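Local atomic coordinates of flavodoxin (Bacillus cereus, PDB entry 6FSG), a protein that binds flavin mononucleotide and probably serves as a low-potential electron donor to a number of redox enzymes. Residues A43-L54 / M75-A86; A115-V123 / K134-H145. All blocks are in the same frame, centred on the assembly; numbering follows the deposited sequence.

Contact 1. Residues A43-L54 / M75-A86. With GLC (alpha-D-glucopyranose), chain D.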
loop_
_atom_site.group_PDB
_atom_site.type_symbol
_atom_site.label_atom_id
_atom_site.label_comp_id
_atom_site.label_asym_id
_atom_site.label_seq_id
_atom_site.Cartn_x
_atom_site.Cartn_y
_atom_site.Cartn_z
ATOM N N ALA A 43 7.569 -10.597 -5.307
ATOM C CA ALA A 43 7.670 -10.076 -3.949
ATOM C C ALA A 43 9.113 -9.838 -3.519
ATOM O O ALA A 43 9.362 -8.977 -2.667
ATOM C CB ALA A 43 6.955 -10.999 -2.959
ATOM N N SER A 44 10.075 -10.582 -4.082
ATOM C CA SER A 44 11.467 -10.411 -3.679
ATOM C C SER A 44 11.961 -8.985 -3.881
ATOM O O SER A 44 12.923 -8.574 -3.222
ATOM C CB SER A 44 12.387 -11.377 -4.434
ATOM O OG SER A 44 12.306 -11.201 -5.836
ATOM N N ILE A 45 11.333 -8.210 -4.772
ATOM C CA ILE A 45 11.827 -6.853 -4.995
ATOM C C ILE A 45 11.681 -5.995 -3.743
ATOM O O ILE A 45 12.440 -5.037 -3.551
ATOM C CB ILE A 45 11.240 -6.165 -6.248
ATOM C CG1 ILE A 45 9.785 -5.744 -6.050
ATOM C CG2 ILE A 45 11.418 -7.059 -7.458
ATOM C CD1 ILE A 45 9.215 -5.023 -7.260
ATOM N N LEU A 46 10.725 -6.323 -2.865
ATOM C CA LEU A 46 10.539 -5.527 -1.656
ATOM C C LEU A 46 11.786 -5.502 -0.784
ATOM O O LEU A 46 11.962 -4.565 0.005
ATOM C CB LEU A 46 9.377 -6.050 -0.821
ATOM C CG LEU A 46 8.001 -6.023 -1.477
ATOM C CD1 LEU A 46 6.957 -6.429 -0.473
ATOM C CD2 LEU A 46 7.649 -4.665 -2.079
ATOM N N GLU A 47 12.650 -6.513 -0.898
ATOM C CA GLU A 47 13.871 -6.536 -0.102
ATOM C C GLU A 47 14.868 -5.469 -0.522
ATOM O O GLU A 47 15.823 -5.199 0.217
ATOM C CB GLU A 47 14.525 -7.911 -0.228
ATOM C CG GLU A 47 13.730 -8.999 0.445
ATOM C CD GLU A 47 14.371 -10.364 0.343
ATOM O OE1 GLU A 47 15.076 -10.640 -0.651
ATOM O OE2 GLU A 47 14.149 -11.172 1.262
ATOM N N GLN A 48 14.680 -4.864 -1.685
ATOM C CA GLN A 48 15.681 -3.976 -2.253
ATOM C C GLN A 48 15.357 -2.508 -2.071
ATOM O O GLN A 48 16.057 -1.660 -2.627
ATOM C CB GLN A 48 15.874 -4.328 -3.720
ATOM C CG GLN A 48 16.649 -5.622 -3.805
ATOM C CD GLN A 48 16.400 -6.384 -5.064
ATOM O OE1 GLN A 48 15.423 -7.115 -5.176
ATOM N NE2 GLN A 48 17.289 -6.233 -6.023
ATOM N N TYR A 49 14.345 -2.190 -1.266
ATOM C CA TYR A 49 13.884 -0.824 -1.061
ATOM C C TYR A 49 13.887 -0.466 0.417
ATOM O O TYR A 49 13.734 -1.327 1.282
ATOM C CB TYR A 49 12.483 -0.670 -1.645
ATOM C CG TYR A 49 12.522 -0.719 -3.142
ATOM C CD1 TYR A 49 12.752 0.429 -3.883
ATOM C CD2 TYR A 49 12.384 -1.917 -3.815
ATOM C CE1 TYR A 49 12.809 0.385 -5.255
ATOM C CE2 TYR A 49 12.438 -1.973 -5.186
ATOM C CZ TYR A 49 12.656 -0.819 -5.907
ATOM O OH TYR A 49 12.719 -0.853 -7.286
ATOM N N ASP A 50 14.064 0.829 0.699
ATOM C CA ASP A 50 14.125 1.307 2.073
ATOM C C ASP A 50 12.745 1.450 2.693
ATOM O O ASP A 50 12.596 1.366 3.915
ATOM C CB ASP A 50 14.797 2.685 2.086
ATOM C CG ASP A 50 16.216 2.661 1.518
ATOM O OD1 ASP A 50 16.921 1.655 1.726
ATOM O OD2 ASP A 50 16.643 3.651 0.874
ATOM N N GLY A 51 11.749 1.714 1.869
ATOM C CA GLY A 51 10.389 1.871 2.337
ATOM C C GLY A 51 9.455 1.255 1.322
ATOM O O GLY A 51 9.726 1.251 0.119
ATOM N N ILE A 52 8.344 0.728 1.829
ATOM C CA ILE A 52 7.398 -0.061 1.054
ATOM C C ILE A 52 5.993 0.443 1.343
ATOM O O ILE A 52 5.587 0.510 2.505
ATOM C CB ILE A 52 7.477 -1.549 1.451
ATOM C CG1 ILE A 52 8.864 -2.130 1.154
ATOM C CG2 ILE A 52 6.372 -2.311 0.763
ATOM C CD1 ILE A 52 9.136 -3.422 1.905
ATOM N N ILE A 53 5.232 0.744 0.298
ATOM C CA ILE A 53 3.830 1.112 0.458
ATOM C C ILE A 53 2.995 0.191 -0.419
ATOM O O ILE A 53 3.253 0.072 -1.619
ATOM C CB ILE A 53 3.576 2.590 0.096
ATOM C CG1 ILE A 53 4.475 3.532 0.899
ATOM C CG2 ILE A 53 2.112 2.936 0.320
ATOM C CD1 ILE A 53 4.369 5.000 0.489
ATOM N N LEU A 54 2.001 -0.463 0.174
ATOM C CA LEU A 54 1.089 -1.318 -0.575
ATOM C C LEU A 54 -0.303 -0.702 -0.594
ATOM O O LEU A 54 -0.750 -0.130 0.401
ATOM C CB LEU A 54 1.018 -2.731 0.020
ATOM C CG LEU A 54 2.366 -3.434 0.215
ATOM C CD1 LEU A 54 2.173 -4.827 0.824
ATOM C CD2 LEU A 54 3.165 -3.533 -1.084
ATOM N N MET A 75 5.420 -13.521 -0.234
ATOM C CA MET A 75 5.917 -12.705 0.866
ATOM C C MET A 75 6.370 -13.556 2.047
ATOM O O MET A 75 7.146 -13.072 2.875
ATOM C CB MET A 75 4.864 -11.685 1.319
ATOM C CG MET A 75 4.586 -10.544 0.335
ATOM S SD MET A 75 3.297 -9.422 0.907
ATOM C CE MET A 75 4.181 -8.442 2.119
ATOM N N ASP A 76 5.925 -14.813 2.143
ATOM C CA ASP A 76 6.388 -15.660 3.240
ATOM C C ASP A 76 7.871 -16.016 3.150
ATOM O O ASP A 76 8.406 -16.571 4.115
ATOM C CB ASP A 76 5.530 -16.923 3.357
ATOM C CG ASP A 76 4.146 -16.623 3.899
ATOM O OD1 ASP A 76 4.026 -15.707 4.745
ATOM O OD2 ASP A 76 3.184 -17.284 3.466
ATOM N N SER A 77 8.542 -15.683 2.043
ATOM C CA SER A 77 9.941 -16.040 1.839
ATOM C C SER A 77 10.884 -14.839 1.838
ATOM O O SER A 77 12.081 -15.010 1.584
ATOM C CB SER A 77 10.101 -16.820 0.531
ATOM O OG SER A 77 9.317 -18.001 0.551
ATOM N N ILE A 78 10.380 -13.633 2.104
ATOM C CA ILE A 78 11.195 -12.419 2.060
ATOM C C ILE A 78 11.467 -11.884 3.462
ATOM O O ILE A 78 10.682 -12.088 4.395
ATOM C CB ILE A 78 10.562 -11.333 1.143
ATOM C CG1 ILE A 78 9.288 -10.764 1.768
ATOM C CG2 ILE A 78 10.307 -11.907 -0.252
ATOM C CD1 ILE A 78 8.579 -9.748 0.935
ATOM N N ASP A 79 12.575 -11.144 3.585
ATOM C CA ASP A 79 13.045 -10.563 4.844
ATOM C C ASP A 79 12.942 -9.045 4.732
ATOM O O ASP A 79 13.662 -8.424 3.942
ATOM C CB ASP A 79 14.482 -11.021 5.103
ATOM C CG ASP A 79 15.060 -10.494 6.403
ATOM O OD1 ASP A 79 14.441 -9.629 7.060
ATOM O OD2 ASP A 79 16.161 -10.963 6.756
ATOM N N LEU A 80 12.026 -8.453 5.503
ATOM C CA LEU A 80 11.801 -7.013 5.476
ATOM C C LEU A 80 12.251 -6.320 6.756
ATOM O O LEU A 80 11.841 -5.182 7.008
ATOM C CB LEU A 80 10.328 -6.696 5.200
ATOM C CG LEU A 80 9.744 -7.325 3.935
ATOM C CD1 LEU A 80 8.292 -6.935 3.768
ATOM C CD2 LEU A 80 10.556 -6.914 2.709
ATOM N N THR A 81 13.083 -6.974 7.578
ATOM C CA THR A 81 13.512 -6.355 8.827
ATOM C C THR A 81 14.249 -5.053 8.530
ATOM O O THR A 81 15.106 -4.993 7.644
ATOM C CB THR A 81 14.409 -7.275 9.669
ATOM O OG1 THR A 81 15.559 -7.695 8.918
ATOM C CG2 THR A 81 13.613 -8.476 10.185
ATOM N N GLY A 82 13.903 -4.013 9.271
ATOM C CA GLY A 82 14.467 -2.699 9.094
ATOM C C GLY A 82 13.690 -1.766 8.182
ATOM O O GLY A 82 13.843 -0.547 8.296
ATOM N N LYS A 83 12.872 -2.301 7.276
ATOM C CA LYS A 83 12.181 -1.461 6.309
ATOM C C LYS A 83 11.025 -0.728 6.983
ATOM O O LYS A 83 10.476 -1.190 7.991
ATOM C CB LYS A 83 11.629 -2.302 5.153
ATOM C CG LYS A 83 12.582 -3.338 4.581
ATOM C CD LYS A 83 13.767 -2.711 3.902
ATOM C CE LYS A 83 14.414 -3.710 2.954
ATOM N NZ LYS A 83 15.681 -3.167 2.419
ATOM N N LYS A 84 10.669 0.436 6.428
ATOM C CA LYS A 84 9.493 1.195 6.849
ATOM C C LYS A 84 8.360 0.903 5.869
ATOM O O LYS A 84 8.581 0.908 4.653
ATOM C CB LYS A 84 9.761 2.701 6.842
ATOM C CG LYS A 84 11.111 3.127 7.388
ATOM C CD LYS A 84 11.331 2.693 8.815
ATOM C CE LYS A 84 12.699 3.174 9.329
ATOM N NZ LYS A 84 13.833 2.329 8.833
ATOM N N ALA A 85 7.155 0.652 6.386
ATOM C CA ALA A 85 6.046 0.247 5.526
ATOM C C ALA A 85 4.718 0.872 5.944
ATOM O O ALA A 85 4.514 1.263 7.093
ATOM C CB ALA A 85 5.929 -1.286 5.466
ATOM N N ALA A 86 3.792 0.915 4.988
ATOM C CA ALA A 86 2.442 1.410 5.230
ATOM C C ALA A 86 1.527 0.879 4.133
ATOM O O ALA A 86 1.991 0.464 3.068
ATOM C CB ALA A 86 2.423 2.942 5.245
HETATM C C1 GLC D . 11.769 -16.009 8.540
HETATM C C2 GLC D . 10.423 -16.229 9.214
HETATM C C3 GLC D . 10.069 -17.704 9.159
HETATM C C4 GLC D . 10.112 -18.199 7.720
HETATM C C5 GLC D . 11.405 -17.804 7.011
HETATM C C6 GLC D . 11.284 -18.092 5.520
HETATM O O1 GLC D . 12.781 -16.782 9.192
HETATM O O2 GLC D . 10.463 -15.782 10.573
HETATM O O3 GLC D . 8.750 -17.892 9.681
HETATM O O4 GLC D . 9.994 -19.626 7.724
HETATM O O5 GLC D . 11.667 -16.412 7.175
HETATM O O6 GLC D . 12.264 -17.340 4.793
HETATM O O HOH W 1 14.944 -13.610 2.292
HETATM O O HOH W 2 13.943 2.665 6.222
#

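Contact 2. Residues A115-V123 / K134-H145. With SO4 (sulfate ion), chain C.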
loop_
_atom_site.group_PDB
_atom_site.type_symbol
_atom_site.label_atom_id
_atom_site.label_comp_id
_atom_site.label_asym_id
_atom_site.label_seq_id
_atom_site.Cartn_x
_atom_site.Cartn_y
_atom_site.Cartn_z
ATOM N N ALA A 115 8.775 -2.436 9.805
ATOM C CA ALA A 115 8.234 -1.490 10.775
ATOM C C ALA A 115 7.067 -0.778 10.096
ATOM O O ALA A 115 7.277 0.051 9.202
ATOM C CB ALA A 115 9.306 -0.491 11.197
ATOM N N VAL A 116 5.843 -1.128 10.472
ATOM C CA VAL A 116 4.661 -0.473 9.918
ATOM C C VAL A 116 4.480 0.826 10.688
ATOM O O VAL A 116 4.267 0.810 11.906
ATOM C CB VAL A 116 3.430 -1.383 10.005
ATOM C CG1 VAL A 116 2.173 -0.651 9.573
ATOM C CG2 VAL A 116 3.664 -2.644 9.164
ATOM N N VAL A 117 4.621 1.957 9.989
ATOM C CA VAL A 117 4.793 3.252 10.645
ATOM C C VAL A 117 3.540 4.116 10.638
ATOM O O VAL A 117 3.538 5.186 11.272
ATOM C CB VAL A 117 5.987 4.042 10.062
ATOM C CG1 VAL A 117 7.283 3.287 10.305
ATOM C CG2 VAL A 117 5.796 4.309 8.579
ATOM N N LEU A 118 2.486 3.692 9.942
ATOM C CA LEU A 118 1.217 4.398 9.904
ATOM C C LEU A 118 0.092 3.394 10.098
ATOM O O LEU A 118 0.224 2.218 9.740
ATOM C CB LEU A 118 0.995 5.107 8.553
ATOM C CG LEU A 118 2.063 6.110 8.131
ATOM C CD1 LEU A 118 1.794 6.621 6.729
ATOM C CD2 LEU A 118 2.186 7.284 9.098
ATOM N N GLU A 119 -1.026 3.867 10.645
ATOM C CA GLU A 119 -2.264 3.099 10.584
ATOM C C GLU A 119 -2.683 2.923 9.121
ATOM O O GLU A 119 -2.348 3.723 8.249
ATOM C CB GLU A 119 -3.357 3.808 11.395
ATOM C CG GLU A 119 -2.972 3.981 12.890
ATOM C CD GLU A 119 -4.060 4.560 13.779
ATOM O OE1 GLU A 119 -5.012 5.155 13.257
ATOM O OE2 GLU A 119 -3.942 4.438 15.017
ATOM N N GLY A 120 -3.443 1.870 8.845
ATOM C CA GLY A 120 -3.956 1.698 7.497
ATOM C C GLY A 120 -4.897 2.831 7.122
ATOM O O GLY A 120 -5.726 3.263 7.925
ATOM N N LEU A 121 -4.776 3.306 5.878
ATOM C CA LEU A 121 -5.617 4.379 5.356
ATOM C C LEU A 121 -6.718 3.764 4.497
ATOM O O LEU A 121 -6.433 3.127 3.475
ATOM C CB LEU A 121 -4.796 5.379 4.536
ATOM C CG LEU A 121 -5.603 6.461 3.792
ATOM C CD1 LEU A 121 -6.473 7.327 4.722
ATOM C CD2 LEU A 121 -4.727 7.371 2.935
ATOM N N LYS A 122 -7.970 3.962 4.914
ATOM C CA LYS A 122 -9.133 3.440 4.211
ATOM C C LYS A 122 -10.006 4.596 3.746
ATOM O O LYS A 122 -10.403 5.442 4.553
ATOM C CB LYS A 122 -9.952 2.537 5.132
ATOM C CG LYS A 122 -9.227 1.262 5.525
ATOM C CD LYS A 122 -10.053 0.420 6.462
ATOM C CE LYS A 122 -9.329 -0.859 6.849
ATOM N NZ LYS A 122 -10.218 -1.817 7.608
ATOM N N VAL A 123 -10.339 4.602 2.457
ATOM C CA VAL A 123 -11.200 5.617 1.858
ATOM C C VAL A 123 -12.397 4.914 1.235
ATOM O O VAL A 123 -12.248 3.864 0.605
ATOM C CB VAL A 123 -10.422 6.431 0.800
ATOM C CG1 VAL A 123 -11.370 7.232 -0.090
ATOM C CG2 VAL A 123 -9.408 7.360 1.471
ATOM N N LYS A 134 -6.190 13.493 3.084
ATOM C CA LYS A 134 -5.679 12.390 3.893
ATOM C C LYS A 134 -4.566 11.637 3.171
ATOM O O LYS A 134 -3.649 11.116 3.817
ATOM C CB LYS A 134 -6.805 11.419 4.256
ATOM C CG LYS A 134 -7.879 11.982 5.177
ATOM C CD LYS A 134 -8.874 10.878 5.539
ATOM C CE LYS A 134 -10.219 11.433 5.945
ATOM N NZ LYS A 134 -10.119 12.312 7.138
ATOM N N CYS A 135 -4.642 11.545 1.840
ATOM C CA CYS A 135 -3.575 10.914 1.073
ATOM C C CYS A 135 -2.298 11.735 1.173
ATOM O O CYS A 135 -1.199 11.175 1.291
ATOM C CB CYS A 135 -3.989 10.768 -0.392
ATOM S SG CYS A 135 -5.251 9.507 -0.705
ATOM N N LEU A 136 -2.428 13.070 1.136
ATOM C CA LEU A 136 -1.277 13.957 1.285
ATOM C C LEU A 136 -0.640 13.813 2.663
ATOM O O LEU A 136 0.590 13.776 2.784
ATOM C CB LEU A 136 -1.718 15.402 1.030
ATOM C CG LEU A 136 -0.858 16.536 1.585
ATOM C CD1 LEU A 136 0.557 16.475 1.034
ATOM C CD2 LEU A 136 -1.486 17.895 1.266
ATOM N N GLN A 137 -1.455 13.708 3.713
ATOM C CA GLN A 137 -0.913 13.525 5.058
ATOM C C GLN A 137 -0.230 12.166 5.216
ATOM O O GLN A 137 0.808 12.060 5.882
ATOM C CB GLN A 137 -2.020 13.692 6.092
ATOM C CG GLN A 137 -2.378 15.119 6.371
ATOM C CD GLN A 137 -1.211 15.914 6.936
ATOM O OE1 GLN A 137 -0.450 15.428 7.774
ATOM N NE2 GLN A 137 -1.066 17.146 6.470
ATOM N N PHE A 138 -0.790 11.119 4.606
ATOM C CA PHE A 138 -0.159 9.795 4.613
ATOM C C PHE A 138 1.238 9.849 3.998
ATOM O O PHE A 138 2.208 9.362 4.592
ATOM C CB PHE A 138 -1.094 8.855 3.849
ATOM C CG PHE A 138 -0.687 7.396 3.800
ATOM C CD1 PHE A 138 0.209 6.939 2.845
ATOM C CD2 PHE A 138 -1.303 6.471 4.618
ATOM C CE1 PHE A 138 0.528 5.605 2.739
ATOM C CE2 PHE A 138 -0.982 5.123 4.524
ATOM C CZ PHE A 138 -0.071 4.695 3.568
ATOM N N GLY A 139 1.370 10.449 2.813
ATOM C CA GLY A 139 2.686 10.561 2.205
ATOM C C GLY A 139 3.651 11.390 3.032
ATOM O O GLY A 139 4.814 11.017 3.201
ATOM N N ALA A 140 3.179 12.522 3.565
ATOM C CA ALA A 140 4.033 13.389 4.371
ATOM C C ALA A 140 4.478 12.696 5.653
ATOM O O ALA A 140 5.640 12.808 6.053
ATOM C CB ALA A 140 3.277 14.667 4.725
ATOM N N GLU A 141 3.569 11.984 6.323
ATOM C CA GLU A 141 3.943 11.295 7.555
ATOM C C GLU A 141 4.871 10.118 7.268
ATOM O O GLU A 141 5.778 9.829 8.060
ATOM C CB GLU A 141 2.692 10.855 8.316
ATOM C CG GLU A 141 1.917 12.013 8.935
ATOM C CD GLU A 141 2.688 12.659 10.056
ATOM O OE1 GLU A 141 3.106 11.911 10.960
ATOM O OE2 GLU A 141 2.902 13.889 10.019
ATOM N N PHE A 142 4.653 9.417 6.151
ATOM C CA PHE A 142 5.533 8.308 5.804
ATOM C C PHE A 142 6.980 8.779 5.670
ATOM O O PHE A 142 7.905 8.166 6.222
ATOM C CB PHE A 142 5.062 7.624 4.515
ATOM C CG PHE A 142 5.829 6.370 4.199
ATOM C CD1 PHE A 142 5.500 5.155 4.793
ATOM C CD2 PHE A 142 6.905 6.406 3.341
ATOM C CE1 PHE A 142 6.236 4.003 4.527
ATOM C CE2 PHE A 142 7.620 5.257 3.055
ATOM C CZ PHE A 142 7.286 4.056 3.653
ATOM N N VAL A 143 7.192 9.879 4.948
ATOM C CA VAL A 143 8.554 10.338 4.701
ATOM C C VAL A 143 9.269 10.645 6.011
ATOM O O VAL A 143 10.478 10.413 6.136
ATOM C CB VAL A 143 8.552 11.551 3.757
ATOM C CG1 VAL A 143 9.965 12.066 3.545
ATOM C CG2 VAL A 143 7.954 11.196 2.412
ATOM N N LYS A 144 8.544 11.182 7.002
ATOM C CA LYS A 144 9.177 11.564 8.265
ATOM C C LYS A 144 9.936 10.402 8.904
ATOM O O LYS A 144 10.901 10.625 9.642
ATOM C CB LYS A 144 8.145 12.080 9.276
ATOM C CG LYS A 144 7.501 13.409 8.930
ATOM C CD LYS A 144 6.608 13.887 10.086
ATOM C CE LYS A 144 5.874 15.175 9.739
ATOM N NZ LYS A 144 4.894 15.598 10.791
ATOM N N HIS A 145 9.500 9.162 8.662
ATOM C CA HIS A 145 10.130 7.986 9.247
ATOM C C HIS A 145 11.370 7.523 8.495
ATOM O O HIS A 145 12.095 6.657 8.998
ATOM C CB HIS A 145 9.109 6.852 9.309
ATOM C CG HIS A 145 8.062 7.050 10.357
ATOM N ND1 HIS A 145 8.213 6.589 11.646
ATOM C CD2 HIS A 145 6.860 7.672 10.317
ATOM C CE1 HIS A 145 7.148 6.916 12.357
ATOM N NE2 HIS A 145 6.311 7.571 11.573
HETATM S S SO4 C . -0.864 7.671 12.046
HETATM O O1 SO4 C . -1.982 7.893 12.958
HETATM O O2 SO4 C . -0.724 8.769 11.092
HETATM O O3 SO4 C . 0.384 7.608 12.805
HETATM O O4 SO4 C . -1.069 6.409 11.350
HETATM O O HOH W 3 3.726 7.851 12.452
#

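Contact 1. Residues A43-L54 / M75-A86
I52 and A85 face each other on neighbouring parallel strands, 51-54 and 84-86, the two strands of a beta-alpha-beta unit in the flavodoxin sheet; helix 69-74 makes the crossover between them. The strand axes run 4.6 Å apart at 11°. Backbone bonds alternate in the parallel manner: I52 N gives to K84 O at 2.8 Å, A86 N returns to I52 O, and L54 N gives to A86 O. Just before G51, K84 N makes only a weak bond to D50 O, at 3.3 Å.

The apolar part lies between the 3-10 segment 43-48 and the chain that leaves helix 69-74. I78 points its CD1 at L46 CD1, 4.0 Å away; its CG1 sits between backbone N and carbonyl carbon (chi1 70°), which carries CD1 in over A43 and L46 while CG2 lies against S44 CA. M75 CG packs on A43 CB, and its bent end brings CE near L46 and L54. L80 puts CD2 against L46 CB at 3.8 Å; its side chain crosses that of I52 at about a right angle, CD2 against I52 CD1. Helix 100-111 covers this cluster through L109, which touches L54, M75 and L80. A bound glucose lies beside D76 and S77 and is hydrogen-bonded by R112.

Polar side chains grip backbone atoms on both segments. The extended E47 crosses I78, and its OE2 takes the N-H of D79 on the anti lone pair (2.8 Å, 164°). D79 OD1 in turn accepts from T81 N and OG1, an Asx turn leading into the type II turn L80-K83. K83 is bent at chi2, and its NZ gives to E47 O at 3.0 Å from above the carbonyl plane, with a weak second bond to Y49 O.

Contact 2. Residues A115-V123 / K134-H145
V117 lies over one face of H145, its CB above the centre of the imidazole, 3.6 Å from the ring centroid and 6° off the normal, a CH-pi contact. A water at the edge of the same ring lies 2.7 Å from H145 NE2 and within hydrogen-bonding distance of V117 O. With CG2 between backbone N and carbonyl carbon, V117 turns that methyl to F142 CD1, the two side chains crossing at about a right angle.

L118 CD1 sits over the centre of one face of the F138 ring, a CH-pi contact 3.8 Å from its centroid and 13° off the normal, and lies at the edge of F142; CD2 rests on E141 CB. L121 meets F138 obliquely, CB to CD2 3.7 Å, while its own CD2 reaches toward C135 SG. No hydrogen bond joins the two segments. Beside them E119 N donates to O4 of a sulfate, probably from the crystallisation liquor.

Residues 134-144 of helix 129-144 run nearly antiparallel to residues 121-123 of the edge strand, pressing F138 and F142 on A86 and I53 of the next two strands, while helix 13-26 touches both partners, M17 on L121 and I21 on F138.

In the fold
From the N terminus, strand 2-7, helix 13-26 and strand 31-36 come first. The chain then enters contact 1, which closes the excursion through helix 69-74 by bringing 75-86 back beside 43-54. Helix 100-111 follows, and contact 2 closes the much shorter link from edge strand 115-124 to helix 129-144. The two loops lie in series, neither nested nor crossed. Strands 84-91 and 115-124 are neighbours in the five-stranded parallel sheet, so the contacts meet there: A115 probably hydrogen-bonds K83 O and A85 N, and F138 CZ packs on A86 CB at 3.5 Å. Contact 1 ties central strands together; contact 2 fastens the last helix to the sheet edge.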